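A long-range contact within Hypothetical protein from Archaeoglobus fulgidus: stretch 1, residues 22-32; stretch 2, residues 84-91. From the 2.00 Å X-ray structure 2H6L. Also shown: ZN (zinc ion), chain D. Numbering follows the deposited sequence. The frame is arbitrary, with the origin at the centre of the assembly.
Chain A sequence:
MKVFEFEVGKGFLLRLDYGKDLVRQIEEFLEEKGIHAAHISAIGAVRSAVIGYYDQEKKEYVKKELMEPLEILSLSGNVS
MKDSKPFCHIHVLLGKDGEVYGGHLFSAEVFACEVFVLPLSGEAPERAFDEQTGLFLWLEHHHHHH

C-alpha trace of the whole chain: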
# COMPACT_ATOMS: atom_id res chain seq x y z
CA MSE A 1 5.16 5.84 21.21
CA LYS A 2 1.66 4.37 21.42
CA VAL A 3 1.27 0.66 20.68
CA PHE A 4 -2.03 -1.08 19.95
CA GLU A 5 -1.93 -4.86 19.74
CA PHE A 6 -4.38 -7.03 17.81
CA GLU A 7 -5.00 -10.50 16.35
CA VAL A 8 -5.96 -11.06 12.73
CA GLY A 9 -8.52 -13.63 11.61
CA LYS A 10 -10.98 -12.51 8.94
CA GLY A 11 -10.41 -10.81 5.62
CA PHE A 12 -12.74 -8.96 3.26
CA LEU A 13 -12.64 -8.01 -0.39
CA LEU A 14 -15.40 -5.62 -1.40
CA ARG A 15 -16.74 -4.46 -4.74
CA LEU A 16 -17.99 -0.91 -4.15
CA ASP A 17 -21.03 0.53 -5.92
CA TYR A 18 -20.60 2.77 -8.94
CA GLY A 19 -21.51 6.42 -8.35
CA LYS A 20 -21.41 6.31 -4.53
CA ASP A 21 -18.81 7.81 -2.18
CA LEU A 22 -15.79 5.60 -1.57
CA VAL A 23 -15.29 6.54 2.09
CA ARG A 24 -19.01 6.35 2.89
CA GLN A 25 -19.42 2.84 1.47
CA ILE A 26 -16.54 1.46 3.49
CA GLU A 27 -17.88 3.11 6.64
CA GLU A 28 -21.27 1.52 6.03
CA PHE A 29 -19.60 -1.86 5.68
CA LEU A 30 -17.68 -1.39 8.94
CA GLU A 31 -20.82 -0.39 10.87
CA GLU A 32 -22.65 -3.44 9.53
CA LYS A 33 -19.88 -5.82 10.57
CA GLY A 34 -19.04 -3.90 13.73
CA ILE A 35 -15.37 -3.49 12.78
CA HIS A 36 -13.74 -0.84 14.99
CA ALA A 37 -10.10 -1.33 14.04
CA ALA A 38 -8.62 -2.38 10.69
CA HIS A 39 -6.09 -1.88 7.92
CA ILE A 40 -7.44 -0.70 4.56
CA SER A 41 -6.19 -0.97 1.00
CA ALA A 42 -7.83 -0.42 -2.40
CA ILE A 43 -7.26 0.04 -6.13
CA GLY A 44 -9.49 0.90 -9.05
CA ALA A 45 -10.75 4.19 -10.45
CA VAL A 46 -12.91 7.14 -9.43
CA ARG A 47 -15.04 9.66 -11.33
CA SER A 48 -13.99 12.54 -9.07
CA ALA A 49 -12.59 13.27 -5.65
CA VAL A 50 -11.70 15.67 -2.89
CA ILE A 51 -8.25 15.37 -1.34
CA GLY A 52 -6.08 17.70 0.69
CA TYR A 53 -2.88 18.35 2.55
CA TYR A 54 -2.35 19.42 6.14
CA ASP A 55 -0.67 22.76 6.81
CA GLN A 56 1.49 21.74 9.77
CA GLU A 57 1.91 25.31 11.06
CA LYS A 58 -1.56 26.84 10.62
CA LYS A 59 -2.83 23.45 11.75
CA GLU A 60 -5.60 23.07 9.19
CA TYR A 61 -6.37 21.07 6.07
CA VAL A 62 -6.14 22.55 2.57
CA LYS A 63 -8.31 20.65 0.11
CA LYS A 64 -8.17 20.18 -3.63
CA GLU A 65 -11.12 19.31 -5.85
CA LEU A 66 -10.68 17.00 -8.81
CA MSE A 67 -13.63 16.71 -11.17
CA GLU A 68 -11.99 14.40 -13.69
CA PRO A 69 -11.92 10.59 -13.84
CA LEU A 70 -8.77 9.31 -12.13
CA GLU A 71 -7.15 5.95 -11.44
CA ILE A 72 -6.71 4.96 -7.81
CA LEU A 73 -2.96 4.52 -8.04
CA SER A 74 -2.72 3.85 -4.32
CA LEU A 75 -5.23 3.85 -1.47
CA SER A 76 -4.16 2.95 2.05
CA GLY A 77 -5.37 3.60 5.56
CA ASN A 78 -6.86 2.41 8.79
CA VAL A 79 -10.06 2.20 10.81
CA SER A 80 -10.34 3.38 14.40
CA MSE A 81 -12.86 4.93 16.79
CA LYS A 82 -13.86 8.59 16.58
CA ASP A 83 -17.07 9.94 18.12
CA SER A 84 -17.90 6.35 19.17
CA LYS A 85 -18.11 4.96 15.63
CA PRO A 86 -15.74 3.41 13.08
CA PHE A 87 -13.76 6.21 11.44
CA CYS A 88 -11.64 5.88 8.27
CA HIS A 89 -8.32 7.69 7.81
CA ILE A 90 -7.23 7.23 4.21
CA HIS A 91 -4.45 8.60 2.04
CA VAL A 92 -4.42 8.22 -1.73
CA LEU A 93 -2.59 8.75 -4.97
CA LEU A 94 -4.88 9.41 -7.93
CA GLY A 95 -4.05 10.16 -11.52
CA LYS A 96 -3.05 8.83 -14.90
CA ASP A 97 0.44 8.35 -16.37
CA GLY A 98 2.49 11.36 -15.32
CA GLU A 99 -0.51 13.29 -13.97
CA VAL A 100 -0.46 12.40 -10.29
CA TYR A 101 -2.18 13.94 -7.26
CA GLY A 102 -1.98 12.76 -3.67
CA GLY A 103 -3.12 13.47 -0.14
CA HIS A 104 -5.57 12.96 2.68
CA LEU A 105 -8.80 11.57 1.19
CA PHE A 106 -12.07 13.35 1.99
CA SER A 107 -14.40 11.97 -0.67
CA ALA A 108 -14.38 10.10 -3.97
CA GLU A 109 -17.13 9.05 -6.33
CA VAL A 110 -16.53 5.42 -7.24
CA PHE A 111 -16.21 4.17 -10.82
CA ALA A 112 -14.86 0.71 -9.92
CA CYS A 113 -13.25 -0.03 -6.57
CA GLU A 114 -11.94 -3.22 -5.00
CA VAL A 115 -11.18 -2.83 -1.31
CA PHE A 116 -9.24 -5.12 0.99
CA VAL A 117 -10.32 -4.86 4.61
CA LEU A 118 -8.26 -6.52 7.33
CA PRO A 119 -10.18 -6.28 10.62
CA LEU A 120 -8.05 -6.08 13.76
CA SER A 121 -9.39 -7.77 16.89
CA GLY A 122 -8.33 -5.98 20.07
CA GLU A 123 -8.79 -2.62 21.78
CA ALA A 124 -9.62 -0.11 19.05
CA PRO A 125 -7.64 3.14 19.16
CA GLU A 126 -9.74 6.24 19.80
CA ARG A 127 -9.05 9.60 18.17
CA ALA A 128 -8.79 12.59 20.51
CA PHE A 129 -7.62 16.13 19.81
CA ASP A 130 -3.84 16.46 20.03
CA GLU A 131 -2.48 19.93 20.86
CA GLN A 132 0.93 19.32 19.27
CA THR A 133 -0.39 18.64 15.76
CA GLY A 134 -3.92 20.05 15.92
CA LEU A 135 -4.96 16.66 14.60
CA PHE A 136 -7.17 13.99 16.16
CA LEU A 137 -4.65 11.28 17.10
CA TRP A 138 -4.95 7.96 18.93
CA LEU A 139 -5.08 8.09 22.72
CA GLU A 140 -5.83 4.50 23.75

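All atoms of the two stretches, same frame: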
# COMPACT_ATOMS: atom_id res chain seq x y z
N LEU A 22 -16.69 6.66 -1.97
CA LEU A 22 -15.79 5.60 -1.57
C LEU A 22 -15.71 5.47 -0.05
O LEU A 22 -15.94 4.40 0.49
CB LEU A 22 -14.40 5.86 -2.16
CG LEU A 22 -13.52 4.63 -2.38
CD1 LEU A 22 -12.28 4.98 -3.19
CD2 LEU A 22 -13.16 4.04 -1.04
N VAL A 23 -15.40 6.57 0.64
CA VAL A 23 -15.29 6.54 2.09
C VAL A 23 -16.60 6.10 2.75
O VAL A 23 -16.60 5.26 3.64
CB VAL A 23 -14.90 7.91 2.66
CG1 VAL A 23 -14.62 7.80 4.15
CG2 VAL A 23 -13.70 8.46 1.92
N ARG A 24 -17.71 6.68 2.31
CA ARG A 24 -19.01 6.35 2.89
C ARG A 24 -19.38 4.87 2.79
O ARG A 24 -19.93 4.30 3.75
CB ARG A 24 -20.11 7.19 2.24
CG ARG A 24 -19.93 8.70 2.42
CD ARG A 24 -20.02 9.11 3.88
NE ARG A 24 -19.71 10.53 4.06
CZ ARG A 24 -19.81 11.18 5.21
NH1 ARG A 24 -20.22 10.55 6.31
NH2 ARG A 24 -19.49 12.46 5.28
N GLN A 25 -19.10 4.25 1.65
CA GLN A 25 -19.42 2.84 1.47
C GLN A 25 -18.65 1.96 2.44
O GLN A 25 -19.20 1.06 3.05
CB GLN A 25 -19.13 2.41 0.04
CG GLN A 25 -20.03 3.08 -0.97
CD GLN A 25 -19.90 2.48 -2.35
OE1 GLN A 25 -20.23 1.31 -2.57
NE2 GLN A 25 -19.43 3.27 -3.30
N ILE A 26 -17.36 2.24 2.58
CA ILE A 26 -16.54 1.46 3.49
C ILE A 26 -17.09 1.62 4.91
O ILE A 26 -17.28 0.64 5.63
CB ILE A 26 -15.06 1.92 3.44
CG1 ILE A 26 -14.48 1.59 2.05
CG2 ILE A 26 -14.25 1.26 4.56
CD1 ILE A 26 -13.01 1.96 1.86
N GLU A 27 -17.35 2.86 5.30
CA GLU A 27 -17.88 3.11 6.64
C GLU A 27 -19.18 2.37 6.89
O GLU A 27 -19.44 1.92 8.00
CB GLU A 27 -18.06 4.62 6.87
CG GLU A 27 -16.76 5.42 6.64
CD GLU A 27 -16.69 6.71 7.44
OE1 GLU A 27 -17.73 7.40 7.57
OE2 GLU A 27 -15.59 7.04 7.95
N GLU A 28 -20.02 2.24 5.86
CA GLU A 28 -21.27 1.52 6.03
C GLU A 28 -20.96 0.05 6.27
O GLU A 28 -21.58 -0.60 7.11
CB GLU A 28 -22.17 1.68 4.80
CG GLU A 28 -22.76 3.08 4.67
CD GLU A 28 -23.50 3.29 3.36
OE1 GLU A 28 -24.42 2.49 3.07
OE2 GLU A 28 -23.17 4.25 2.63
N PHE A 29 -20.00 -0.48 5.52
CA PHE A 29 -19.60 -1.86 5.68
C PHE A 29 -19.11 -2.13 7.11
O PHE A 29 -19.52 -3.11 7.74
CB PHE A 29 -18.48 -2.21 4.70
CG PHE A 29 -17.89 -3.56 4.93
CD1 PHE A 29 -18.63 -4.70 4.64
CD2 PHE A 29 -16.62 -3.70 5.46
CE1 PHE A 29 -18.11 -5.97 4.89
CE2 PHE A 29 -16.08 -4.96 5.71
CZ PHE A 29 -16.83 -6.10 5.43
N LEU A 30 -18.24 -1.25 7.60
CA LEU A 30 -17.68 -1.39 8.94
C LEU A 30 -18.76 -1.39 10.02
O LEU A 30 -18.71 -2.20 10.95
CB LEU A 30 -16.67 -0.27 9.20
CG LEU A 30 -15.52 -0.21 8.19
CD1 LEU A 30 -14.68 1.05 8.36
CD2 LEU A 30 -14.67 -1.45 8.37
N GLU A 31 -19.73 -0.49 9.90
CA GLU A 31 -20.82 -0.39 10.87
C GLU A 31 -21.63 -1.69 10.87
O GLU A 31 -22.00 -2.21 11.93
CB GLU A 31 -21.75 0.78 10.52
CG GLU A 31 -21.11 2.17 10.62
CD GLU A 31 -21.20 2.77 12.01
OE1 GLU A 31 -20.85 2.07 12.99
OE2 GLU A 31 -21.62 3.94 12.13
N GLU A 32 -21.89 -2.21 9.68
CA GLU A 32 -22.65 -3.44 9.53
C GLU A 32 -21.96 -4.63 10.17
O GLU A 32 -22.60 -5.47 10.81
CB GLU A 32 -22.89 -3.72 8.05
CG GLU A 32 -23.43 -5.10 7.75
CD GLU A 32 -23.68 -5.31 6.27
OE1 GLU A 32 -22.73 -5.13 5.48
OE2 GLU A 32 -24.83 -5.66 5.90
N SER A 84 -17.29 7.66 18.92
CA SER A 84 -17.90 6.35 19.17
C SER A 84 -18.41 5.57 17.96
O SER A 84 -19.41 4.86 18.05
CB SER A 84 -19.05 6.50 20.16
OG SER A 84 -20.15 7.16 19.56
N LYS A 85 -17.72 5.69 16.82
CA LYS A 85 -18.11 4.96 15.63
C LYS A 85 -16.90 4.75 14.73
O LYS A 85 -15.98 5.57 14.72
CB LYS A 85 -19.21 5.71 14.86
CG LYS A 85 -18.77 7.04 14.28
CD LYS A 85 -19.89 7.70 13.49
CE LYS A 85 -20.29 6.88 12.27
NZ LYS A 85 -21.35 7.55 11.47
N PRO A 86 -16.89 3.66 13.96
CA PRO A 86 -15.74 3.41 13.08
C PRO A 86 -15.44 4.60 12.16
O PRO A 86 -16.30 5.08 11.43
CB PRO A 86 -16.16 2.15 12.32
CG PRO A 86 -17.66 2.16 12.40
CD PRO A 86 -17.92 2.63 13.80
N PHE A 87 -14.19 5.07 12.23
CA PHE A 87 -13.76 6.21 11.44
C PHE A 87 -12.58 5.85 10.53
O PHE A 87 -11.58 5.29 10.98
CB PHE A 87 -13.36 7.35 12.37
CG PHE A 87 -12.83 8.55 11.66
CD1 PHE A 87 -13.68 9.40 10.97
CD2 PHE A 87 -11.46 8.82 11.66
CE1 PHE A 87 -13.18 10.51 10.30
CE2 PHE A 87 -10.95 9.92 11.00
CZ PHE A 87 -11.82 10.78 10.31
N CYS A 88 -12.70 6.18 9.24
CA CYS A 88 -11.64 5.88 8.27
C CYS A 88 -10.67 7.04 8.07
O CYS A 88 -11.08 8.19 7.94
CB CYS A 88 -12.25 5.53 6.90
SG CYS A 88 -13.22 4.00 6.82
N HIS A 89 -9.38 6.72 8.06
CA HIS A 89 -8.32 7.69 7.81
C HIS A 89 -7.62 7.11 6.59
O HIS A 89 -6.91 6.12 6.69
CB HIS A 89 -7.33 7.76 8.96
CG HIS A 89 -6.25 8.77 8.75
ND1 HIS A 89 -5.18 8.92 9.60
CD2 HIS A 89 -6.08 9.70 7.77
CE1 HIS A 89 -4.40 9.89 9.17
NE2 HIS A 89 -4.92 10.38 8.06
N ILE A 90 -7.81 7.74 5.44
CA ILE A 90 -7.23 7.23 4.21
C ILE A 90 -6.42 8.23 3.41
O ILE A 90 -6.80 9.39 3.26
CB ILE A 90 -8.34 6.70 3.27
CG1 ILE A 90 -9.19 5.67 4.02
CG2 ILE A 90 -7.72 6.10 2.00
CD1 ILE A 90 -10.51 5.37 3.33
N HIS A 91 -5.29 7.77 2.88
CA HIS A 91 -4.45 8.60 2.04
C HIS A 91 -4.44 7.95 0.66
O HIS A 91 -4.48 6.72 0.55
CB HIS A 91 -3.03 8.70 2.61
CG HIS A 91 -2.89 9.72 3.70
ND1 HIS A 91 -1.69 10.30 4.02
CD2 HIS A 91 -3.81 10.27 4.52
CE1 HIS A 91 -1.87 11.17 5.00
NE2 HIS A 91 -3.15 11.18 5.31
ZN ZN D . -4.42 12.14 6.83
O HOH W 1 -17.56 7.40 11.06

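A helix often packs against a strand along one face, and the strand tends to answer with alternate side chains. The contact between residues 22-32 and 84-91 of this archaeal protein is a compact example. The helix runs roughly antiparallel to the strand, with 148° between their N-to-C directions and a closest approach of 8.5 Å between axes. Together the two stretches bury 453 Å², and the strand residues Pro 86 and Cys 88 have the largest covered areas.

The alternation of the strand sets the pattern. Pro 86, Cys 88 and Ile 90 direct their CA-to-CB bonds toward the helix, whereas Phe 87 and His 89 direct theirs away. Both faces are put to use: NE2 of His 89 and NE2 of His 91 each lie 2.2 Å from the zinc ion ZN, which is also bound by two atoms from elsewhere in the structure.

Cys 88 sits at the centre of the apolar patch. With chi1 in the m well, its SG lies 3.6 Å from CD1 of Leu 30 and 3.7 Å from CG2 of Ile 26, two residues one helical turn apart whose CA-to-CB bonds both point toward the strand. The side chain is short and its sulfur polarizable, so it rests against both aliphatic chains at once. Val 23 adds a looser contact, its CG1 being 4.3 Å from CB of Cys 88. Farther along the strand, Ile 90 continues the apolar surface, its CD1 4.5 Å from CD1 of Ile 26.

Pro 86 occupies the point of closest register, its CA 6.6 Å from that of Leu 30. Its CB lies 4.0 Å from CB of Leu 30, and its ring offers a rigid, largely apolar surface to the helix. Having no amide hydrogen, proline contributes no backbone donor here; the carbonyl remains available, and water 1 donates to O of Pro 86 at 2.7 Å. The same ring also meets Glu 31, whose OE1 comes within 3.1 Å of CD of Pro 86.

Glu 27 shows how a charged residue can border such a patch. Its CA-to-CB bond points sideways, but chi1 in m and chi2 in t carry the carboxylate to the strand, where N of Cys 88 donates a hydrogen bond to OE2 of Glu 27 at 3.3 Å, with an N-H...acceptor angle of 162°. Cys 88 is therefore held through its backbone as well as packed through its side chain. The same water lies 3.5 Å from OE1 of Glu 27, where it can donate at most a weak hydrogen bond.

At the exposed margin, Glu 31 likewise starts sideways and bends, with both chi1 and chi2 in m. Its OE2 forms a long salt bridge with NZ of Lys 85 at 3.7 Å. The general principle is plain: small and aliphatic groups fill the interior of the contact, while two glutamates one turn apart reach in along one side of the helix.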